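Local coordinates for Alpha/beta hydrolase fold protein (PDB 4G9E) that acts as an N-acyl homoserine lactonase of the alpha/beta-hydrolase fold, opening the lactone ring of these signals, and here holds ring-opened N-butanoyl-L-homoserine, at residues P71-M77 / I187-F192; E133-K139 / P220-F226. All blocks are in the same frame, centred on the assembly; numbering follows the deposited sequence.

Interaction 1. Residues P71-M77 / I187-F192; sequences PDRSYSM and IMFEKF. With C4L (N-butanoyl-L-homoserine), chain C.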
ATOM      1  N   PRO A  71      -9.772   7.239  16.226  1.00 10.28           N
ATOM      2  CA  PRO A  71      -9.247   7.869  15.009  1.00 10.41           C
ATOM      3  C   PRO A  71      -7.933   8.619  15.230  1.00 10.27           C
ATOM      4  O   PRO A  71      -7.088   8.650  14.329  1.00 10.91           O
ATOM      5  CB  PRO A  71     -10.366   8.829  14.609  1.00 12.02           C
ATOM      6  CG  PRO A  71     -11.607   8.143  15.098  1.00 12.73           C
ATOM      7  CD  PRO A  71     -11.214   7.496  16.402  1.00 12.23           C
ATOM      8  N   ASP A  72      -7.760   9.203  16.415  1.00 10.73           N
ATOM      9  CA  ASP A  72      -6.566   9.986  16.716  1.00 11.05           C
ATOM     10  C   ASP A  72      -5.304   9.118  16.807  1.00 10.84           C
ATOM     11  O   ASP A  72      -4.187   9.600  16.624  1.00 11.26           O
ATOM     12  CB  ASP A  72      -6.760  10.760  18.026  1.00 11.78           C
ATOM     13  CG  ASP A  72      -7.888  11.778  17.949  1.00 13.48           C
ATOM     14  OD1 ASP A  72      -8.086  12.367  16.868  1.00 14.98           O
ATOM     15  OD2 ASP A  72      -8.560  12.004  18.984  1.00 14.77           O
ATOM     16  N   ARG A  73      -5.489   7.844  17.117  1.00 10.67           N
ATOM     17  CA  ARG A  73      -4.380   6.906  17.162  1.00 11.67           C
ATOM     18  C   ARG A  73      -4.165   6.230  15.815  1.00 11.56           C
ATOM     19  O   ARG A  73      -3.032   6.033  15.383  1.00 14.47           O
ATOM     20  CB  ARG A  73      -4.657   5.838  18.213  1.00 12.21           C
ATOM     21  CG  ARG A  73      -3.590   4.775  18.298  1.00 12.99           C
ATOM     22  CD  ARG A  73      -4.067   3.592  19.116  1.00 13.66           C
ATOM     23  NE  ARG A  73      -3.048   2.548  19.153  1.00 13.29           N
ATOM     24  CZ  ARG A  73      -3.312   1.249  19.189  1.00 13.56           C
ATOM     25  NH1 ARG A  73      -4.567   0.829  19.189  1.00 14.89           N
ATOM     26  NH2 ARG A  73      -2.320   0.371  19.213  1.00 13.94           N
ATOM     27  N   SER A  74      -5.257   5.858  15.158  1.00 10.17           N
ATOM     28  CA  SER A  74      -5.178   4.927  14.031  1.00  9.86           C
ATOM     29  C   SER A  74      -4.967   5.548  12.657  1.00  8.98           C
ATOM     30  O   SER A  74      -4.293   4.955  11.808  1.00  9.41           O
ATOM     31  CB  SER A  74      -6.441   4.067  13.981  1.00 11.75           C
ATOM     32  OG  SER A  74      -6.577   3.296  15.154  1.00 13.35           O
ATOM     33  N   TYR A  75      -5.574   6.707  12.421  1.00  8.69           N
ATOM     34  CA  TYR A  75      -5.636   7.251  11.070  1.00  8.98           C
ATOM     35  C   TYR A  75      -4.412   8.108  10.763  1.00  8.34           C
ATOM     36  O   TYR A  75      -4.475   9.342  10.744  1.00  9.65           O
ATOM     37  CB  TYR A  75      -6.916   8.053  10.876  1.00  9.10           C
ATOM     38  CG  TYR A  75      -8.206   7.263  10.945  1.00  9.25           C
ATOM     39  CD1 TYR A  75      -8.253   5.904  10.648  1.00  9.18           C
ATOM     40  CD2 TYR A  75      -9.396   7.904  11.259  1.00  9.36           C
ATOM     41  CE1 TYR A  75      -9.455   5.211  10.686  1.00  9.76           C
ATOM     42  CE2 TYR A  75     -10.594   7.226  11.296  1.00  9.86           C
ATOM     43  CZ  TYR A  75     -10.623   5.879  10.999  1.00  9.14           C
ATOM     44  OH  TYR A  75     -11.805   5.176  11.033  1.00 10.34           O
ATOM     45  N   SER A  76      -3.288   7.435  10.552  1.00  8.14           N
ATOM     46  CA  SER A  76      -2.049   8.085  10.163  1.00  7.52           C
ATOM     47  C   SER A  76      -1.161   7.009   9.578  1.00  6.97           C
ATOM     48  O   SER A  76      -1.364   5.824   9.833  1.00  7.22           O
ATOM     49  CB  SER A  76      -1.354   8.733  11.361  1.00  9.01           C
ATOM     50  OG  SER A  76      -0.853   7.746  12.247  1.00  9.37           O
ATOM     51  N   MET A  77      -0.166   7.407   8.806  1.00  7.25           N
ATOM     52  CA  MET A  77       0.715   6.408   8.225  1.00  7.56           C
ATOM     53  C   MET A  77       1.339   5.509   9.300  1.00  7.43           C
ATOM     54  O   MET A  77       1.396   4.288   9.147  1.00  7.97           O
ATOM     55  CB  MET A  77       1.761   7.080   7.343  1.00  7.74           C
ATOM     56  CG  MET A  77       1.144   7.652   6.074  1.00  7.85           C
ATOM     57  SD  MET A  77       2.175   8.906   5.339  1.00  8.40           S
ATOM     58  CE  MET A  77       1.255   9.233   3.833  1.00  9.67           C
ATOM     59  N   ILE A 187      -7.341  13.350   8.697  1.00 10.63           N
ATOM     60  CA  ILE A 187      -6.352  13.235   9.758  1.00  9.78           C
ATOM     61  C   ILE A 187      -5.031  12.688   9.219  1.00  9.74           C
ATOM     62  O   ILE A 187      -3.964  13.215   9.521  1.00  9.98           O
ATOM     63  CB  ILE A 187      -6.882  12.392  10.929  1.00 10.48           C
ATOM     64  CG1 ILE A 187      -8.105  13.071  11.558  1.00 11.17           C
ATOM     65  CG2 ILE A 187      -5.807  12.213  11.982  1.00 10.88           C
ATOM     66  CD1 ILE A 187      -8.881  12.175  12.487  1.00 12.60           C
ATOM     67  N   MET A 188      -5.093  11.647   8.397  1.00  9.00           N
ATOM     68  CA  MET A 188      -3.873  11.083   7.852  1.00  9.17           C
ATOM     69  C   MET A 188      -3.096  12.122   7.060  1.00  9.19           C
ATOM     70  O   MET A 188      -1.881  12.236   7.203  1.00  9.10           O
ATOM     71  CB  MET A 188      -4.182   9.856   6.990  1.00  9.72           C
ATOM     72  CG  MET A 188      -2.977   9.258   6.264  1.00  9.65           C
ATOM     73  SD  MET A 188      -2.531  10.088   4.723  1.00 10.02           S
ATOM     74  CE  MET A 188      -4.013   9.858   3.743  1.00 11.35           C
ATOM     75  N   PHE A 189      -3.787  12.891   6.221  1.00  9.57           N
ATOM     76  CA  PHE A 189      -3.073  13.804   5.343  1.00 10.76           C
ATOM     77  C   PHE A 189      -2.440  14.953   6.115  1.00 10.31           C
ATOM     78  O   PHE A 189      -1.317  15.376   5.828  1.00 11.13           O
ATOM     79  CB  PHE A 189      -3.996  14.336   4.251  1.00 12.67           C
ATOM     80  CG  PHE A 189      -3.282  15.125   3.195  1.00 15.48           C
ATOM     81  CD1 PHE A 189      -2.589  14.488   2.179  1.00 18.46           C
ATOM     82  CD2 PHE A 189      -3.285  16.504   3.236  1.00 17.76           C
ATOM     83  CE1 PHE A 189      -1.924  15.220   1.212  1.00 20.54           C
ATOM     84  CE2 PHE A 189      -2.623  17.243   2.272  1.00 19.28           C
ATOM     85  CZ  PHE A 189      -1.941  16.601   1.264  1.00 20.88           C
ATOM     86  N   GLU A 190      -3.165  15.455   7.105  1.00 10.94           N
ATOM     87  CA  GLU A 190      -2.625  16.497   7.972  1.00 11.81           C
ATOM     88  C   GLU A 190      -1.380  16.017   8.712  1.00 10.30           C
ATOM     89  O   GLU A 190      -0.377  16.729   8.787  1.00 11.60           O
ATOM     90  CB  GLU A 190      -3.682  16.964   8.970  1.00 13.45           C
ATOM     91  CG  GLU A 190      -4.744  17.862   8.361  1.00 17.63           C
ATOM     92  CD  GLU A 190      -5.806  18.283   9.355  1.00 21.90           C
ATOM     93  OE1 GLU A 190      -5.848  17.715  10.466  1.00 24.67           O
ATOM     94  OE2 GLU A 190      -6.603  19.184   9.017  1.00 24.39           O
ATOM     95  N   LYS A 191      -1.440  14.802   9.245  1.00  9.54           N
ATOM     96  CA  LYS A 191      -0.315  14.265  10.005  1.00  9.11           C
ATOM     97  C   LYS A 191       0.898  13.971   9.111  1.00  9.36           C
ATOM     98  O   LYS A 191       2.042  14.142   9.528  1.00 10.09           O
ATOM     99  CB  LYS A 191      -0.757  13.043  10.809  1.00  8.77           C
ATOM    100  CG  LYS A 191      -1.698  13.414  11.945  1.00  9.55           C
ATOM    101  CD  LYS A 191      -2.035  12.237  12.823  1.00 11.05           C
ATOM    102  CE  LYS A 191      -2.788  12.688  14.059  1.00 13.27           C
ATOM    103  NZ  LYS A 191      -3.080  11.536  14.945  1.00 15.77           N
ATOM    104  N   PHE A 192       0.635  13.555   7.877  1.00  9.66           N
ATOM    105  CA  PHE A 192       1.675  13.315   6.877  1.00 10.37           C
ATOM    106  C   PHE A 192       2.427  14.612   6.599  1.00  9.63           C
ATOM    107  O   PHE A 192       3.656  14.660   6.667  1.00 11.07           O
ATOM    108  CB  PHE A 192       0.999  12.759   5.615  1.00 10.76           C
ATOM    109  CG  PHE A 192       1.913  12.518   4.433  1.00 10.44           C
ATOM    110  CD1 PHE A 192       3.171  11.955   4.573  1.00 11.10           C
ATOM    111  CD2 PHE A 192       1.454  12.790   3.156  1.00 11.13           C
ATOM    112  CE1 PHE A 192       3.963  11.690   3.442  1.00 11.86           C
ATOM    113  CE2 PHE A 192       2.231  12.537   2.043  1.00 11.13           C
ATOM    114  CZ  PHE A 192       3.481  11.986   2.182  1.00 11.55           C
TER
HETATM  115  O1  C4L C 301      -3.917   6.208  -3.624  0.72  9.92           O
HETATM  116  C4  C4L C 301      -3.490   6.660  -2.534  0.85  9.36           C
HETATM  117  O2  C4L C 301      -3.332   5.956  -1.512  0.85  8.67           O
HETATM  118  C3  C4L C 301      -3.170   8.132  -2.423  0.91 10.65           C
HETATM  119  C2  C4L C 301      -2.818   8.734  -3.790  0.84 11.51           C
HETATM  120  C1  C4L C 301      -2.964  10.247  -3.808  0.63 12.25           C
HETATM  121  O3  C4L C 301      -4.354  10.609  -3.776  0.69 12.69           O
HETATM  122  N1  C4L C 301      -2.049   8.392  -1.514  0.94 10.48           N
HETATM  123  C5  C4L C 301      -2.220   8.902  -0.291  0.91  9.72           C
HETATM  124  O4  C4L C 301      -3.314   9.207   0.166  0.84  9.91           O
HETATM  125  C6  C4L C 301      -0.973   9.115   0.537  1.00 10.69           C
HETATM  126  C7  C4L C 301      -1.001  10.516   1.140  0.65 12.02           C
HETATM  127  C8  C4L C 301      -0.939  11.609   0.080  0.71 12.15           C
HETATM  128  O   HOH W   1      -4.566   9.613  13.609  0.85 10.11           O
HETATM  129  O   HOH W   2      -5.808  13.303  15.617  0.82 20.84           O
HETATM  130  O   HOH W   3      -0.135  10.219   8.266  1.00  8.63           O

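Interaction 2. Residues E133-K139 / P220-F226; sequences EVGQGFK and PFVELDF. With C4L (N-butanoyl-L-homoserine), chain C.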
ATOM      1  N   GLU A 133       8.765  17.755   1.240  1.00 12.90           N
ATOM      2  CA  GLU A 133       8.915  17.326  -0.147  1.00 12.80           C
ATOM      3  C   GLU A 133       7.614  16.853  -0.766  1.00 11.93           C
ATOM      4  O   GLU A 133       7.610  16.363  -1.888  1.00 11.74           O
ATOM      5  CB  GLU A 133       9.941  16.197  -0.235  1.00 12.38           C
ATOM      6  CG  GLU A 133      11.337  16.623   0.147  1.00 13.73           C
ATOM      7  CD  GLU A 133      12.302  15.463   0.263  1.00 14.98           C
ATOM      8  OE1 GLU A 133      11.862  14.307   0.455  1.00 13.37           O
ATOM      9  OE2 GLU A 133      13.521  15.718   0.177  1.00 18.73           O
ATOM     10  N   VAL A 134       6.508  16.985  -0.047  1.00 12.28           N
ATOM     11  CA  VAL A 134       5.237  16.476  -0.553  1.00 13.54           C
ATOM     12  C   VAL A 134       4.879  17.080  -1.917  1.00 13.34           C
ATOM     13  O   VAL A 134       4.457  16.366  -2.832  1.00 13.70           O
ATOM     14  CB  VAL A 134       4.100  16.671   0.478  1.00 14.57           C
ATOM     15  CG1 VAL A 134       2.760  16.297  -0.124  1.00 16.25           C
ATOM     16  CG2 VAL A 134       4.379  15.835   1.730  1.00 15.70           C
ATOM     17  N   GLY A 135       5.088  18.385  -2.066  1.00 13.34           N
ATOM     18  CA  GLY A 135       4.822  19.049  -3.328  1.00 13.90           C
ATOM     19  C   GLY A 135       5.706  18.570  -4.467  1.00 13.35           C
ATOM     20  O   GLY A 135       5.297  18.587  -5.624  1.00 13.86           O
ATOM     21  N   GLN A 136       6.928  18.163  -4.143  1.00 12.75           N
ATOM     22  CA  GLN A 136       7.858  17.643  -5.144  1.00 12.98           C
ATOM     23  C   GLN A 136       7.541  16.216  -5.581  1.00 12.52           C
ATOM     24  O   GLN A 136       7.692  15.869  -6.746  1.00 13.86           O
ATOM     25  CB  GLN A 136       9.291  17.703  -4.623  1.00 14.85           C
ATOM     26  CG  GLN A 136       9.797  19.108  -4.389  1.00 18.14           C
ATOM     27  CD  GLN A 136      11.039  19.132  -3.530  1.00 23.04           C
ATOM     28  OE1 GLN A 136      12.043  18.501  -3.855  1.00 25.64           O
ATOM     29  NE2 GLN A 136      10.977  19.858  -2.418  1.00 24.97           N
ATOM     30  N   GLY A 137       7.104  15.384  -4.647  1.00 11.66           N
ATOM     31  CA  GLY A 137       6.913  13.977  -4.942  1.00 12.49           C
ATOM     32  C   GLY A 137       5.592  13.652  -5.607  1.00 11.52           C
ATOM     33  O   GLY A 137       5.465  12.627  -6.279  1.00 12.40           O
ATOM     34  N   PHE A 138       4.607  14.521  -5.399  1.00 11.38           N
ATOM     35  CA  PHE A 138       3.269  14.333  -5.929  1.00 11.62           C
ATOM     36  C   PHE A 138       2.947  15.390  -6.970  1.00 12.85           C
ATOM     37  O   PHE A 138       3.426  16.520  -6.893  1.00 14.51           O
ATOM     38  CB  PHE A 138       2.219  14.405  -4.816  1.00 11.56           C
ATOM     39  CG  PHE A 138       2.293  13.267  -3.833  1.00 11.27           C
ATOM     40  CD1 PHE A 138       1.675  12.058  -4.105  1.00 11.84           C
ATOM     41  CD2 PHE A 138       2.975  13.410  -2.630  1.00 11.03           C
ATOM     42  CE1 PHE A 138       1.737  11.010  -3.196  1.00 11.37           C
ATOM     43  CE2 PHE A 138       3.046  12.355  -1.723  1.00 11.25           C
ATOM     44  CZ  PHE A 138       2.421  11.162  -2.007  1.00 11.28           C
ATOM     45  N   LYS A 139       2.115  15.009  -7.931  1.00 13.66           N
ATOM     46  CA  LYS A 139       1.604  15.929  -8.927  1.00 14.27           C
ATOM     47  C   LYS A 139       0.396  16.655  -8.358  1.00 14.21           C
ATOM     48  O   LYS A 139      -0.558  16.030  -7.909  1.00 15.26           O
ATOM     49  CB  LYS A 139       1.196  15.156 -10.184  1.00 14.40           C
ATOM     50  CG  LYS A 139       2.351  14.509 -10.934  1.00 14.85           C
ATOM     51  CD  LYS A 139       1.845  13.709 -12.122  1.00 15.54           C
ATOM     52  CE  LYS A 139       2.981  13.052 -12.899  1.00 16.66           C
ATOM     53  NZ  LYS A 139       3.895  14.037 -13.550  1.00 16.53           N
ATOM     54  N   PRO A 220      -0.835   9.407 -12.435  1.00 12.75           N
ATOM     55  CA  PRO A 220      -1.432  10.745 -12.320  1.00 13.51           C
ATOM     56  C   PRO A 220      -1.126  11.441 -10.995  1.00 12.84           C
ATOM     57  O   PRO A 220      -1.378  12.643 -10.886  1.00 14.16           O
ATOM     58  CB  PRO A 220      -2.930  10.455 -12.409  1.00 15.34           C
ATOM     59  CG  PRO A 220      -3.070   9.091 -11.822  1.00 15.72           C
ATOM     60  CD  PRO A 220      -1.825   8.336 -12.210  1.00 14.05           C
ATOM     61  N   PHE A 221      -0.613  10.704 -10.012  1.00 12.01           N
ATOM     62  CA  PHE A 221      -0.382  11.256  -8.677  1.00 12.27           C
ATOM     63  C   PHE A 221       1.092  11.417  -8.342  1.00 12.28           C
ATOM     64  O   PHE A 221       1.468  12.331  -7.616  1.00 13.81           O
ATOM     65  CB  PHE A 221      -1.019  10.370  -7.603  1.00 12.41           C
ATOM     66  CG  PHE A 221      -2.511  10.306  -7.671  1.00 13.33           C
ATOM     67  CD1 PHE A 221      -3.284  11.386  -7.283  1.00 14.36           C
ATOM     68  CD2 PHE A 221      -3.146   9.160  -8.096  1.00 14.07           C
ATOM     69  CE1 PHE A 221      -4.666  11.325  -7.342  1.00 15.45           C
ATOM     70  CE2 PHE A 221      -4.524   9.096  -8.159  1.00 16.00           C
ATOM     71  CZ  PHE A 221      -5.286  10.176  -7.783  1.00 15.57           C
ATOM     72  N   VAL A 222       1.920  10.511  -8.846  1.00 12.97           N
ATOM     73  CA  VAL A 222       3.316  10.446  -8.433  1.00 12.45           C
ATOM     74  C   VAL A 222       4.260  10.976  -9.499  1.00 11.03           C
ATOM     75  O   VAL A 222       4.131  10.641 -10.671  1.00 11.93           O
ATOM     76  CB  VAL A 222       3.716   9.005  -8.087  1.00 13.57           C
ATOM     77  CG1 VAL A 222       5.165   8.943  -7.640  1.00 14.31           C
ATOM     78  CG2 VAL A 222       2.801   8.459  -7.002  1.00 15.60           C
ATOM     79  N   GLU A 223       5.205  11.813  -9.084  1.00 10.83           N
ATOM     80  CA  GLU A 223       6.242  12.304  -9.986  1.00 11.84           C
ATOM     81  C   GLU A 223       7.322  11.248 -10.180  1.00 11.33           C
ATOM     82  O   GLU A 223       8.161  11.048  -9.302  1.00 11.80           O
ATOM     83  CB  GLU A 223       6.866  13.582  -9.435  1.00 13.69           C
ATOM     84  CG  GLU A 223       5.908  14.741  -9.374  1.00 15.02           C
ATOM     85  CD  GLU A 223       5.672  15.406 -10.720  1.00 15.36           C
ATOM     86  OE1 GLU A 223       5.953  14.802 -11.783  1.00 15.78           O
ATOM     87  OE2 GLU A 223       5.197  16.554 -10.703  1.00 15.66           O
ATOM     88  N   LEU A 224       7.307  10.571 -11.322  1.00 12.12           N
ATOM     89  CA  LEU A 224       8.257   9.492 -11.556  1.00 12.46           C
ATOM     90  C   LEU A 224       9.699   9.990 -11.612  1.00 12.30           C
ATOM     91  O   LEU A 224      10.622   9.258 -11.251  1.00 13.23           O
ATOM     92  CB  LEU A 224       7.899   8.716 -12.824  1.00 13.51           C
ATOM     93  CG  LEU A 224       6.525   8.050 -12.779  1.00 15.16           C
ATOM     94  CD1 LEU A 224       6.284   7.268 -14.055  1.00 17.54           C
ATOM     95  CD2 LEU A 224       6.406   7.146 -11.562  1.00 16.77           C
ATOM     96  N   ASP A 225       9.899  11.222 -12.072  1.00 13.83           N
ATOM     97  CA  ASP A 225      11.226  11.833 -12.088  0.66 16.09           C
ATOM     98  C   ASP A 225      11.777  11.946 -10.674  1.00 15.78           C
ATOM     99  O   ASP A 225      12.959  11.704 -10.428  1.00 18.47           O
ATOM    100  CB  ASP A 225      11.183  13.233 -12.709  0.66 18.30           C
ATOM    101  CG  ASP A 225      10.952  13.208 -14.201  0.66 20.17           C
ATOM    102  OD1 ASP A 225      11.020  12.115 -14.793  0.66 20.48           O
ATOM    103  OD2 ASP A 225      10.720  14.291 -14.782  0.66 21.38           O
ATOM    104  N   PHE A 226      10.914  12.343  -9.745  1.00 13.33           N
ATOM    105  CA  PHE A 226      11.312  12.478  -8.354  1.00 11.98           C
ATOM    106  C   PHE A 226      11.660  11.107  -7.785  1.00 11.63           C
ATOM    107  O   PHE A 226      12.699  10.925  -7.150  1.00 11.64           O
ATOM    108  CB  PHE A 226      10.187  13.113  -7.540  1.00 12.45           C
ATOM    109  CG  PHE A 226      10.524  13.296  -6.092  1.00 12.24           C
ATOM    110  CD1 PHE A 226      10.260  12.298  -5.176  1.00 12.48           C
ATOM    111  CD2 PHE A 226      11.102  14.471  -5.649  1.00 12.77           C
ATOM    112  CE1 PHE A 226      10.567  12.463  -3.845  1.00 13.56           C
ATOM    113  CE2 PHE A 226      11.410  14.642  -4.314  1.00 14.26           C
ATOM    114  CZ  PHE A 226      11.147  13.633  -3.415  1.00 14.01           C
TER
HETATM  115  O1  C4L C 301      -3.917   6.208  -3.624  0.72  9.92           O
HETATM  116  C4  C4L C 301      -3.490   6.660  -2.534  0.85  9.36           C
HETATM  117  O2  C4L C 301      -3.332   5.956  -1.512  0.85  8.67           O
HETATM  118  C3  C4L C 301      -3.170   8.132  -2.423  0.91 10.65           C
HETATM  119  C2  C4L C 301      -2.818   8.734  -3.790  0.84 11.51           C
HETATM  120  C1  C4L C 301      -2.964  10.247  -3.808  0.63 12.25           C
HETATM  121  O3  C4L C 301      -4.354  10.609  -3.776  0.69 12.69           O
HETATM  122  N1  C4L C 301      -2.049   8.392  -1.514  0.94 10.48           N
HETATM  123  C5  C4L C 301      -2.220   8.902  -0.291  0.91  9.72           C
HETATM  124  O4  C4L C 301      -3.314   9.207   0.166  0.84  9.91           O
HETATM  125  C6  C4L C 301      -0.973   9.115   0.537  1.00 10.69           C
HETATM  126  C7  C4L C 301      -1.001  10.516   1.140  0.65 12.02           C
HETATM  127  C8  C4L C 301      -0.939  11.609   0.080  0.71 12.15           C
HETATM  128  O   HOH W   4       5.630  17.841  -8.363  0.85 17.37           O
HETATM  129  O   HOH W   5       5.682  11.379 -13.656  0.90 15.60           O
HETATM  130  O   HOH W   6      -2.441  14.685  -9.324  0.85 20.22           O

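Interaction 1. Residues P71-M77 / I187-F192
I187 of helix 182-194 opens the contact. Its CD1 lies 4.2 Å from P71 CB and at the edge of the Y75 ring, while its CB is 4.3 Å from Y75 CB. The Y75 ring leads away, its hydroxyl hydrogen-bonded to D181 and A68. One residue on, the backbones come closest: M188 CA is 4.2 Å from S76 CA, and beside them water 3 accepts from M77 N (2.9 Å) and donates to M188 O (2.9 Å). The M188 thioether turns to the pocket, with SD 4.0 Å from M77 CE and CE 3.7 Å from C4L O4. F189 points away from 71-77, its ring edge at the ligand, CE1 3.9 Å from C4L C8. K191 reaches back along the surface: NZ donates to water 1 (2.8 Å), which can donate to P71 O (2.8 Å) or, weakly, Y75 O, and a weak bond to water 2 leads to D72 OD1. F192 completes the contact with a CH-pi and Met-aromatic pairing, M77 CE standing 3.4 Å from the ring centroid over its face and M77 SD 3.3 Å from F192 CD1. The inverse gamma turn centred on Y75 leads to S76, which N-caps helix 77-91 through G79 N. The helix 182-194, part of the cap inserted between strands 120-124 and 211-216, thus rests on the start of helix 77-91, with L103 of helix 103-111 touching both methionines.

Interaction 2. Residues E133-K139 / P220-F226
The salt bridge from K139 NZ to E223 OE1 (2.8 Å) joins the two segments at the surface, beside two nearly straight backbone hydrogen bonds: K139 N to F221 O (2.8 Å, 166°) and E223 N to G137 O (2.9 Å, 172°). The latter two flank F138 and V222, which form a single antiparallel bridge of the non-hydrogen-bonded kind, their CA atoms 4.6 Å apart; F138 CA also makes a CA-H...O contact of 3.2 Å with F221 O. Waters extend this polar join: water 6 donates to both K139 O (2.7 Å) and P220 O (2.8 Å), and water 4 lies within hydrogen-bonding distance of G135 O (2.9 Å) and E223 OE2 (2.7 Å). In the alpha/beta-hydrolase fold, these segments follow the neighbouring parallel strands 120-124 and 211-216, so the bridge ties together two connections beyond the sheet. Just ahead of it, E219 accepts hydrogen bonds from F221 N and V222 N; with S102 and H248 it probably forms the catalytic triad. The aromatic rings of F138 and F221 both reach the ligand, F221 laying a face against C4L O3 (CE1 to O3, 3.7 Å) and meeting H248 edge-to-face. At the far end F226 packs over the short helix 134-137: G137 CA lies 4.0 Å from its ring centroid in a CH-pi contact, and Q136 CB is 3.7 Å from F226 CE2.

Interactions 1 and 2, with centres about 20 Å apart, meet at F192: its CE2 is 3.9 Å from both F138 CE2 and V134 CG2. Together they line the same pocket. The butanoyl end of C4L sits among their aromatic rings, its C8 being 3.8 Å from F192 CE2 and 4.0 Å from F138 CZ, while M77 CE approaches C4L C7 at 3.7 Å. F221 of interaction 2 lies at the homoserine end. The ligand's polar groups are hydrogen-bonded to N33 N, L103 N, Y160 OH and H248 NE2. In sequence the segments of the two contacts alternate, and both touch C4L.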